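Local coordinates for prolyl-tRNA synthetase (PDB 3IAL), which probably joins proline to its cognate tRNA at the expense of ATP, passing through a prolyl-adenylate intermediate, at residues Leu162-Cys176 / Pro266-Ala279. Sequence-based numbering, arbitrary orientation.
With PR8 (5'-O-[(R)-hydroxy{[(2S)-pyrrolidin-2-ylcarbonyl]oxy}phosphoryl]adenosine), chain H.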
ATOM      1  N   LEU B 162       1.352 -11.672 -14.028  1.00 25.28           N
ATOM      2  CA  LEU B 162       0.767 -10.351 -14.278  1.00 26.33           C
ATOM      3  C   LEU B 162      -0.508 -10.381 -15.132  1.00 26.59           C
ATOM      4  O   LEU B 162      -1.395  -9.563 -14.928  1.00 30.20           O
ATOM      5  CB  LEU B 162       1.781  -9.384 -14.908  1.00 25.57           C
ATOM      6  CG  LEU B 162       3.167  -9.292 -14.278  1.00 25.72           C
ATOM      7  CD1 LEU B 162       3.997  -8.265 -14.999  1.00 24.42           C
ATOM      8  CD2 LEU B 162       3.066  -8.935 -12.801  1.00 30.63           C
ATOM      9  N   ILE B 163      -0.592 -11.312 -16.073  1.00 27.52           N
ATOM     10  CA  ILE B 163      -1.640 -11.319 -17.097  1.00 29.32           C
ATOM     11  C   ILE B 163      -2.805 -12.237 -16.711  1.00 29.73           C
ATOM     12  O   ILE B 163      -3.954 -11.852 -16.840  1.00 32.92           O
ATOM     13  CB  ILE B 163      -1.036 -11.726 -18.478  1.00 31.15           C
ATOM     14  CG1 ILE B 163      -0.204 -10.571 -19.040  1.00 30.17           C
ATOM     15  CG2 ILE B 163      -2.113 -12.136 -19.470  1.00 31.51           C
ATOM     16  CD1 ILE B 163       0.705 -10.972 -20.169  1.00 31.92           C
ATOM     17  N   ARG B 164      -2.498 -13.446 -16.253  1.00 29.88           N
ATOM     18  CA  ARG B 164      -3.515 -14.412 -15.830  1.00 32.11           C
ATOM     19  C   ARG B 164      -3.004 -15.179 -14.623  1.00 29.88           C
ATOM     20  O   ARG B 164      -2.297 -16.163 -14.779  1.00 30.12           O
ATOM     21  CB  ARG B 164      -3.838 -15.421 -16.944  1.00 33.41           C
ATOM     22  CG  ARG B 164      -4.821 -14.944 -17.996  1.00 40.61           C
ATOM     23  CD  ARG B 164      -5.412 -16.142 -18.753  1.00 47.36           C
ATOM     24  NE  ARG B 164      -4.349 -16.977 -19.321  1.00 51.34           N
ATOM     25  CZ  ARG B 164      -3.901 -16.911 -20.574  1.00 54.80           C
ATOM     26  NH1 ARG B 164      -4.434 -16.064 -21.453  1.00 55.62           N
ATOM     27  NH2 ARG B 164      -2.911 -17.714 -20.957  1.00 57.16           N
ATOM     28  N   VAL B 165      -3.363 -14.719 -13.426  1.00 30.02           N
ATOM     29  CA  VAL B 165      -2.902 -15.334 -12.186  1.00 29.68           C
ATOM     30  C   VAL B 165      -4.096 -15.674 -11.293  1.00 28.14           C
ATOM     31  O   VAL B 165      -5.209 -15.223 -11.535  1.00 29.43           O
ATOM     32  CB  VAL B 165      -1.874 -14.430 -11.437  1.00 31.51           C
ATOM     33  CG1 VAL B 165      -0.535 -14.411 -12.181  1.00 29.91           C
ATOM     34  CG2 VAL B 165      -2.402 -13.019 -11.243  1.00 29.57           C
ATOM     35  N   ARG B 166      -3.864 -16.494 -10.279  1.00 27.99           N
ATOM     36  CA  ARG B 166      -4.938 -16.933  -9.395  1.00 28.74           C
ATOM     37  C   ARG B 166      -5.045 -16.056  -8.145  1.00 28.97           C
ATOM     38  O   ARG B 166      -6.120 -15.970  -7.559  1.00 30.34           O
ATOM     39  CB  ARG B 166      -4.784 -18.407  -9.044  1.00 28.70           C
ATOM     40  CG  ARG B 166      -5.131 -19.320 -10.223  1.00 34.91           C
ATOM     41  CD  ARG B 166      -4.778 -20.765  -9.961  1.00 35.94           C
ATOM     42  NE  ARG B 166      -5.719 -21.426  -9.068  1.00 41.50           N
ATOM     43  CZ  ARG B 166      -5.408 -22.394  -8.196  1.00 43.50           C
ATOM     44  NH1 ARG B 166      -4.157 -22.823  -8.034  1.00 43.07           N
ATOM     45  NH2 ARG B 166      -6.363 -22.924  -7.453  1.00 42.98           N
ATOM     46  N   GLU B 167      -3.942 -15.423  -7.744  1.00 27.19           N
ATOM     47  CA  GLU B 167      -4.001 -14.289  -6.811  1.00 29.26           C
ATOM     48  C   GLU B 167      -3.565 -13.029  -7.544  1.00 26.29           C
ATOM     49  O   GLU B 167      -2.454 -12.941  -8.039  1.00 24.48           O
ATOM     50  CB  GLU B 167      -3.140 -14.512  -5.565  1.00 28.85           C
ATOM     51  CG  GLU B 167      -3.039 -13.272  -4.686  1.00 29.32           C
ATOM     52  CD  GLU B 167      -2.596 -13.566  -3.260  1.00 28.58           C
ATOM     53  OE1 GLU B 167      -2.118 -14.684  -2.994  1.00 27.36           O
ATOM     54  OE2 GLU B 167      -2.731 -12.667  -2.400  1.00 28.92           O
ATOM     55  N   ILE B 168      -4.457 -12.049  -7.585  1.00 28.02           N
ATOM     56  CA  ILE B 168      -4.297 -10.892  -8.435  1.00 26.41           C
ATOM     57  C   ILE B 168      -4.220  -9.619  -7.600  1.00 26.63           C
ATOM     58  O   ILE B 168      -5.172  -9.268  -6.910  1.00 24.26           O
ATOM     59  CB  ILE B 168      -5.492 -10.770  -9.401  1.00 27.53           C
ATOM     60  CG1 ILE B 168      -5.793 -12.112 -10.080  1.00 25.18           C
ATOM     61  CG2 ILE B 168      -5.233  -9.663 -10.447  1.00 28.38           C
ATOM     62  CD1 ILE B 168      -7.255 -12.250 -10.505  1.00 28.02           C
ATOM     63  N   HIS B 169      -3.093  -8.914  -7.691  1.00 24.92           N
ATOM     64  CA  HIS B 169      -2.946  -7.622  -7.036  1.00 23.94           C
ATOM     65  C   HIS B 169      -3.691  -6.598  -7.884  1.00 25.63           C
ATOM     66  O   HIS B 169      -3.556  -6.580  -9.117  1.00 23.87           O
ATOM     67  CB  HIS B 169      -1.465  -7.270  -6.889  1.00 25.65           C
ATOM     68  CG  HIS B 169      -1.201  -6.122  -5.970  1.00 25.62           C
ATOM     69  ND1 HIS B 169      -0.876  -4.860  -6.428  1.00 21.19           N
ATOM     70  CD2 HIS B 169      -1.220  -6.041  -4.618  1.00 22.65           C
ATOM     71  CE1 HIS B 169      -0.710  -4.053  -5.395  1.00 20.12           C
ATOM     72  NE2 HIS B 169      -0.912  -4.743  -4.286  1.00 20.34           N
ATOM     73  N   TRP B 170      -4.515  -5.775  -7.243  1.00 22.06           N
ATOM     74  CA  TRP B 170      -5.332  -4.826  -7.990  1.00 23.83           C
ATOM     75  C   TRP B 170      -5.811  -3.658  -7.151  1.00 22.05           C
ATOM     76  O   TRP B 170      -5.596  -3.627  -5.946  1.00 22.28           O
ATOM     77  CB  TRP B 170      -6.510  -5.561  -8.661  1.00 24.93           C
ATOM     78  CG  TRP B 170      -7.811  -5.720  -7.880  1.00 25.01           C
ATOM     79  CD1 TRP B 170      -8.010  -5.602  -6.534  1.00 25.30           C
ATOM     80  CD2 TRP B 170      -9.078  -6.093  -8.437  1.00 25.05           C
ATOM     81  NE1 TRP B 170      -9.325  -5.847  -6.228  1.00 24.34           N
ATOM     82  CE2 TRP B 170      -9.999  -6.158  -7.380  1.00 24.41           C
ATOM     83  CE3 TRP B 170      -9.520  -6.375  -9.736  1.00 28.09           C
ATOM     84  CZ2 TRP B 170     -11.341  -6.471  -7.578  1.00 23.01           C
ATOM     85  CZ3 TRP B 170     -10.856  -6.684  -9.935  1.00 25.44           C
ATOM     86  CH2 TRP B 170     -11.747  -6.730  -8.860  1.00 26.62           C
ATOM     87  N   ASN B 171      -6.466  -2.706  -7.808  1.00 23.56           N
ATOM     88  CA  ASN B 171      -7.248  -1.689  -7.126  1.00 23.64           C
ATOM     89  C   ASN B 171      -8.666  -1.706  -7.671  1.00 24.67           C
ATOM     90  O   ASN B 171      -8.872  -1.781  -8.893  1.00 23.15           O
ATOM     91  CB  ASN B 171      -6.601  -0.309  -7.281  1.00 26.40           C
ATOM     92  CG  ASN B 171      -7.433   0.817  -6.658  1.00 26.83           C
ATOM     93  OD1 ASN B 171      -8.453   1.217  -7.209  1.00 28.30           O
ATOM     94  ND2 ASN B 171      -6.972   1.351  -5.528  1.00 23.54           N
ATOM     95  N   GLU B 172      -9.633  -1.671  -6.752  1.00 23.46           N
ATOM     96  CA  GLU B 172     -11.052  -1.591  -7.091  1.00 23.51           C
ATOM     97  C   GLU B 172     -11.699  -0.391  -6.404  1.00 24.12           C
ATOM     98  O   GLU B 172     -11.575  -0.218  -5.191  1.00 25.31           O
ATOM     99  CB  GLU B 172     -11.793  -2.882  -6.710  1.00 23.42           C
ATOM    100  CG  GLU B 172     -11.760  -3.268  -5.229  1.00 20.88           C
ATOM    101  CD  GLU B 172     -12.394  -4.632  -4.965  1.00 22.91           C
ATOM    102  OE1 GLU B 172     -11.787  -5.462  -4.247  1.00 25.37           O
ATOM    103  OE2 GLU B 172     -13.508  -4.874  -5.476  1.00 20.56           O
ATOM    104  N   ALA B 173     -12.349   0.446  -7.207  1.00 24.32           N
ATOM    105  CA  ALA B 173     -13.121   1.590  -6.749  1.00 24.43           C
ATOM    106  C   ALA B 173     -14.604   1.252  -6.859  1.00 25.47           C
ATOM    107  O   ALA B 173     -15.013   0.614  -7.829  1.00 24.33           O
ATOM    108  CB  ALA B 173     -12.811   2.797  -7.616  1.00 23.50           C
ATOM    109  N   HIS B 174     -15.395   1.686  -5.873  1.00 25.66           N
ATOM    110  CA  HIS B 174     -16.847   1.458  -5.828  1.00 24.61           C
ATOM    111  C   HIS B 174     -17.512   2.738  -5.322  1.00 27.53           C
ATOM    112  O   HIS B 174     -17.143   3.252  -4.250  1.00 26.20           O
ATOM    113  CB  HIS B 174     -17.205   0.311  -4.870  1.00 24.90           C
ATOM    114  CG  HIS B 174     -16.638  -1.019  -5.260  1.00 23.52           C
ATOM    115  ND1 HIS B 174     -17.378  -1.985  -5.913  1.00 22.97           N
ATOM    116  CD2 HIS B 174     -15.405  -1.553  -5.073  1.00 27.93           C
ATOM    117  CE1 HIS B 174     -16.620  -3.049  -6.121  1.00 25.12           C
ATOM    118  NE2 HIS B 174     -15.416  -2.813  -5.624  1.00 23.12           N
ATOM    119  N   CYS B 175     -18.471   3.261  -6.088  1.00 26.10           N
ATOM    120  CA  CYS B 175     -19.154   4.491  -5.718  1.00 24.88           C
ATOM    121  C   CYS B 175     -20.654   4.327  -5.754  1.00 26.62           C
ATOM    122  O   CYS B 175     -21.197   3.629  -6.612  1.00 28.28           O
ATOM    123  CB  CYS B 175     -18.763   5.637  -6.642  1.00 27.43           C
ATOM    124  SG  CYS B 175     -17.002   5.994  -6.678  1.00 25.47           S
ATOM    125  N   CYS B 176     -21.305   4.998  -4.813  1.00 25.36           N
ATOM    126  CA  CYS B 176     -22.738   4.974  -4.655  1.00 24.33           C
ATOM    127  C   CYS B 176     -23.266   6.376  -4.958  1.00 25.22           C
ATOM    128  O   CYS B 176     -22.771   7.366  -4.405  1.00 28.36           O
ATOM    129  CB  CYS B 176     -23.060   4.563  -3.226  1.00 24.55           C
ATOM    130  SG  CYS B 176     -24.771   4.221  -2.888  1.00 26.84           S
ATOM    131  N   PRO B 266     -30.079   3.891  -4.712  1.00 27.77           N
ATOM    132  CA  PRO B 266     -29.026   4.624  -5.387  1.00 27.30           C
ATOM    133  C   PRO B 266     -28.402   3.790  -6.499  1.00 27.61           C
ATOM    134  O   PRO B 266     -28.565   2.570  -6.543  1.00 25.48           O
ATOM    135  CB  PRO B 266     -28.008   4.880  -4.272  1.00 28.56           C
ATOM    136  CG  PRO B 266     -28.175   3.729  -3.337  1.00 30.36           C
ATOM    137  CD  PRO B 266     -29.599   3.248  -3.475  1.00 27.18           C
ATOM    138  N   TYR B 267     -27.700   4.467  -7.396  1.00 29.15           N
ATOM    139  CA  TYR B 267     -26.961   3.817  -8.466  1.00 27.62           C
ATOM    140  C   TYR B 267     -25.588   3.411  -7.961  1.00 25.94           C
ATOM    141  O   TYR B 267     -25.027   4.090  -7.101  1.00 26.93           O
ATOM    142  CB  TYR B 267     -26.819   4.772  -9.654  1.00 28.48           C
ATOM    143  CG  TYR B 267     -27.992   4.722 -10.606  1.00 33.12           C
ATOM    144  CD1 TYR B 267     -29.252   5.161 -10.218  1.00 34.98           C
ATOM    145  CD2 TYR B 267     -27.838   4.234 -11.900  1.00 39.17           C
ATOM    146  CE1 TYR B 267     -30.337   5.115 -11.098  1.00 37.81           C
ATOM    147  CE2 TYR B 267     -28.906   4.186 -12.779  1.00 41.35           C
ATOM    148  CZ  TYR B 267     -30.152   4.627 -12.376  1.00 38.99           C
ATOM    149  OH  TYR B 267     -31.204   4.569 -13.264  1.00 42.50           O
ATOM    150  N   LEU B 268     -25.052   2.310  -8.492  1.00 23.87           N
ATOM    151  CA  LEU B 268     -23.691   1.870  -8.167  1.00 24.96           C
ATOM    152  C   LEU B 268     -22.778   1.843  -9.404  1.00 25.22           C
ATOM    153  O   LEU B 268     -23.199   1.450 -10.494  1.00 26.78           O
ATOM    154  CB  LEU B 268     -23.721   0.487  -7.510  1.00 24.17           C
ATOM    155  CG  LEU B 268     -24.389   0.383  -6.129  1.00 26.07           C
ATOM    156  CD1 LEU B 268     -24.534  -1.078  -5.729  1.00 24.05           C
ATOM    157  CD2 LEU B 268     -23.645   1.176  -5.047  1.00 21.34           C
ATOM    158  N   THR B 269     -21.530   2.262  -9.217  1.00 25.12           N
ATOM    159  CA  THR B 269     -20.500   2.114 -10.236  1.00 26.21           C
ATOM    160  C   THR B 269     -19.232   1.498  -9.631  1.00 26.64           C
ATOM    161  O   THR B 269     -19.031   1.529  -8.410  1.00 26.73           O
ATOM    162  CB  THR B 269     -20.166   3.464 -10.927  1.00 25.37           C
ATOM    163  OG1 THR B 269     -19.527   4.358 -10.002  1.00 23.03           O
ATOM    164  CG2 THR B 269     -21.443   4.124 -11.477  1.00 25.05           C
ATOM    165  N   CYS B 270     -18.392   0.918 -10.483  1.00 27.64           N
ATOM    166  CA  CYS B 270     -17.077   0.446 -10.041  1.00 26.78           C
ATOM    167  C   CYS B 270     -16.049   0.447 -11.151  1.00 25.65           C
ATOM    168  O   CYS B 270     -16.384   0.490 -12.325  1.00 26.92           O
ATOM    169  CB  CYS B 270     -17.158  -0.937  -9.403  1.00 27.80           C
ATOM    170  SG  CYS B 270     -17.836  -2.225 -10.428  1.00 25.22           S
ATOM    171  N   ALA B 271     -14.786   0.431 -10.751  1.00 24.33           N
ATOM    172  CA  ALA B 271     -13.674   0.470 -11.685  1.00 25.35           C
ATOM    173  C   ALA B 271     -12.545  -0.371 -11.140  1.00 23.82           C
ATOM    174  O   ALA B 271     -12.255  -0.322  -9.947  1.00 22.53           O
ATOM    175  CB  ALA B 271     -13.205   1.901 -11.916  1.00 21.52           C
ATOM    176  N   GLY B 272     -11.907  -1.133 -12.022  1.00 22.98           N
ATOM    177  CA  GLY B 272     -10.842  -2.043 -11.622  1.00 24.66           C
ATOM    178  C   GLY B 272      -9.651  -2.002 -12.557  1.00 23.22           C
ATOM    179  O   GLY B 272      -9.809  -2.018 -13.780  1.00 22.61           O
ATOM    180  N   ILE B 273      -8.464  -1.923 -11.966  1.00 24.17           N
ATOM    181  CA  ILE B 273      -7.197  -2.138 -12.667  1.00 24.93           C
ATOM    182  C   ILE B 273      -6.319  -3.082 -11.840  1.00 25.16           C
ATOM    183  O   ILE B 273      -6.336  -3.053 -10.611  1.00 25.46           O
ATOM    184  CB  ILE B 273      -6.428  -0.826 -12.963  1.00 23.74           C
ATOM    185  CG1 ILE B 273      -6.136  -0.037 -11.681  1.00 25.16           C
ATOM    186  CG2 ILE B 273      -7.198   0.019 -13.953  1.00 23.39           C
ATOM    187  CD1 ILE B 273      -4.979   0.973 -11.828  1.00 22.64           C
ATOM    188  N   SER B 274      -5.570  -3.932 -12.529  1.00 23.94           N
ATOM    189  CA  SER B 274      -4.762  -4.942 -11.889  1.00 23.42           C
ATOM    190  C   SER B 274      -3.309  -4.854 -12.376  1.00 24.21           C
ATOM    191  O   SER B 274      -2.909  -3.862 -12.995  1.00 24.22           O
ATOM    192  CB  SER B 274      -5.342  -6.313 -12.216  1.00 23.27           C
ATOM    193  OG  SER B 274      -5.003  -6.694 -13.543  1.00 24.51           O
ATOM    194  N   THR B 275      -2.549  -5.913 -12.098  1.00 25.60           N
ATOM    195  CA  THR B 275      -1.171  -6.091 -12.565  1.00 26.71           C
ATOM    196  C   THR B 275      -1.024  -6.103 -14.094  1.00 27.10           C
ATOM    197  O   THR B 275       0.091  -5.962 -14.618  1.00 28.02           O
ATOM    198  CB  THR B 275      -0.614  -7.428 -12.060  1.00 27.74           C
ATOM    199  OG1 THR B 275      -1.476  -8.489 -12.488  1.00 32.46           O
ATOM    200  CG2 THR B 275      -0.508  -7.435 -10.533  1.00 29.94           C
ATOM    201  N   ARG B 276      -2.135  -6.296 -14.801  1.00 24.90           N
ATOM    202  CA  ARG B 276      -2.159  -6.197 -16.267  1.00 25.29           C
ATOM    203  C   ARG B 276      -1.689  -4.847 -16.811  1.00 25.01           C
ATOM    204  O   ARG B 276      -1.178  -4.782 -17.922  1.00 24.68           O
ATOM    205  CB  ARG B 276      -3.567  -6.481 -16.792  1.00 24.65           C
ATOM    206  CG  ARG B 276      -3.961  -7.917 -16.648  1.00 25.38           C
ATOM    207  CD  ARG B 276      -5.340  -8.146 -17.197  1.00 24.30           C
ATOM    208  NE  ARG B 276      -5.595  -9.559 -17.399  1.00 24.41           N
ATOM    209  CZ  ARG B 276      -6.674 -10.059 -17.979  1.00 29.90           C
ATOM    210  NH1 ARG B 276      -7.640  -9.257 -18.431  1.00 28.64           N
ATOM    211  NH2 ARG B 276      -6.780 -11.378 -18.115  1.00 32.24           N
ATOM    212  N   VAL B 277      -1.883  -3.774 -16.048  1.00 25.90           N
ATOM    213  CA  VAL B 277      -1.390  -2.448 -16.441  1.00 24.90           C
ATOM    214  C   VAL B 277       0.141  -2.489 -16.563  1.00 26.63           C
ATOM    215  O   VAL B 277       0.704  -2.029 -17.565  1.00 24.67           O
ATOM    216  CB  VAL B 277      -1.802  -1.354 -15.436  1.00 25.32           C
ATOM    217  CG1 VAL B 277      -1.306   0.021 -15.890  1.00 22.15           C
ATOM    218  CG2 VAL B 277      -3.318  -1.330 -15.242  1.00 26.97           C
ATOM    219  N   LEU B 278       0.795  -3.062 -15.547  1.00 24.64           N
ATOM    220  CA  LEU B 278       2.242  -3.267 -15.564  1.00 24.07           C
ATOM    221  C   LEU B 278       2.635  -4.184 -16.726  1.00 25.73           C
ATOM    222  O   LEU B 278       3.573  -3.886 -17.459  1.00 27.78           O
ATOM    223  CB  LEU B 278       2.727  -3.844 -14.229  1.00 22.39           C
ATOM    224  CG  LEU B 278       4.228  -4.097 -14.055  1.00 24.30           C
ATOM    225  CD1 LEU B 278       5.012  -2.799 -14.202  1.00 19.31           C
ATOM    226  CD2 LEU B 278       4.525  -4.763 -12.702  1.00 23.67           C
ATOM    227  N   ALA B 279       1.906  -5.280 -16.907  1.00 25.53           N
ATOM    228  CA  ALA B 279       2.135  -6.168 -18.048  1.00 27.37           C
ATOM    229  C   ALA B 279       2.196  -5.376 -19.363  1.00 28.03           C
ATOM    230  O   ALA B 279       3.115  -5.573 -20.161  1.00 26.14           O
ATOM    231  CB  ALA B 279       1.066  -7.239 -18.124  1.00 26.62           C
TER
HETATM  232  C   PR8 H 601     -14.295  -5.827 -11.999  1.00 41.68           C
HETATM  233  N   PR8 H 601     -15.130  -5.422  -9.769  1.00 37.95           N
HETATM  234  O   PR8 H 601     -13.854  -6.869 -11.511  1.00 39.80           O
HETATM  235  P   PR8 H 601     -13.235  -6.429 -14.166  0.70 54.76           P
HETATM  236  N1  PR8 H 601      -5.113 -11.741 -13.734  0.70 38.84           N
HETATM  237  C2  PR8 H 601      -4.722 -10.472 -13.749  0.70 36.35           C
HETATM  238  N3  PR8 H 601      -5.587  -9.464 -13.882  0.70 36.19           N
HETATM  239  C4  PR8 H 601      -6.894  -9.689 -14.009  0.70 40.17           C
HETATM  240  C5  PR8 H 601      -7.340 -11.006 -14.007  0.70 44.07           C
HETATM  241  C6  PR8 H 601      -6.420 -12.042 -13.862  0.70 44.75           C
HETATM  242  N6  PR8 H 601      -6.833 -13.310 -13.850  0.70 47.85           N
HETATM  243  N7  PR8 H 601      -8.660 -10.979 -14.145  0.70 45.67           N
HETATM  244  C8  PR8 H 601      -9.037  -9.701 -14.233  0.70 49.61           C
HETATM  245  N9  PR8 H 601      -7.961  -8.905 -14.158  0.70 48.94           N
HETATM  246  CA  PR8 H 601     -15.050  -4.834 -11.117  1.00 37.84           C
HETATM  247  CB  PR8 H 601     -14.231  -3.560 -10.997  1.00 35.99           C
HETATM  248  CD  PR8 H 601     -14.684  -4.406  -8.821  1.00 37.80           C
HETATM  249  CG  PR8 H 601     -13.600  -3.649  -9.600  1.00 35.60           C
HETATM  250  C1' PR8 H 601      -8.002  -7.408 -14.226  0.70 52.31           C
HETATM  251  O10 PR8 H 601     -14.197  -5.459 -13.305  1.00 43.66           O
HETATM  252  O1P PR8 H 601     -13.834  -7.761 -14.435  0.70 56.60           O
HETATM  253  C2' PR8 H 601      -8.413  -6.888 -15.625  0.70 54.66           C
HETATM  254  O2' PR8 H 601      -7.626  -5.739 -15.971  0.70 47.98           O
HETATM  255  O2P PR8 H 601     -12.974  -5.640 -15.541  0.70 58.29           O
HETATM  256  C3' PR8 H 601      -9.830  -6.415 -15.403  0.70 55.14           C
HETATM  257  O3' PR8 H 601     -10.179  -5.419 -16.367  0.70 53.41           O
HETATM  258  C4' PR8 H 601      -9.618  -5.781 -14.041  0.70 55.14           C
HETATM  259  O4' PR8 H 601      -9.014  -6.875 -13.314  0.70 53.59           O
HETATM  260  C5' PR8 H 601     -10.956  -5.362 -13.473  0.70 54.00           C
HETATM  261  O5' PR8 H 601     -11.824  -6.476 -13.396  0.70 54.92           O
HETATM  262  O   HOH W   1      -9.709   1.146  -9.743  1.00 22.31           O
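Thr275 and Leu162 meet where strand 267-274 gives way to helix 276-285. The hydroxyl OG1 of Thr275 donates to Leu162 O over 2.7 Å, from a position tilted off the carbonyl plane. With OG1 set between the backbone N and the carbonyl carbon (chi1 56°), the methyl CG2 is left to pack on His169 CB. Leu162 packs against the first turn, its CB on Ala279 CB at 3.9 Å, and its CD2 reaches Thr275 CB.

Arg276 runs out extended and grips Ile163 O side-on. Arg276 NE donates to Ile163 O at 2.9 Å, on a lone pair in the carbonyl plane, and Arg276 NH2 adds a second bond to the same oxygen at 3.1 Å. Gln237 O takes NH1. These bonds fix the rotation of the guanidinium, and adenine C4 of prolyl-adenylate lies over one of its faces, offset toward the rim. Ser274 OG donates to adenine N3 at 2.9 Å and accepts from Arg276 N, capping the helix. Val165 adds two weak bonds to the adenine.

Before Ser274, strand 267-274 pairs antiparallel with strand 167-176, and paired N-H and C=O bonds join Asn171 to Ile273, Ala173 to Ala271 and Cys175 to Thr269. Trp170, Glu172, His174 and Cys270 lie on the face that carries the ligand. His174 NE2 donates to Glu172 OE2 at 2.8 Å, Glu172 OE1 is hydrogen-bonded to Ser123 OG, and His174 CE1 approaches the pyrrolidine carbon CD. Gly272 passes close under the ligand, with Gly272 N 3.5 Å from the prolyl CB. The strand pair, the motif 3 arginine stacked on the adenine and the following helix are characteristic of motifs 2 and 3 in the class II aminoacyl-tRNA synthetase active site.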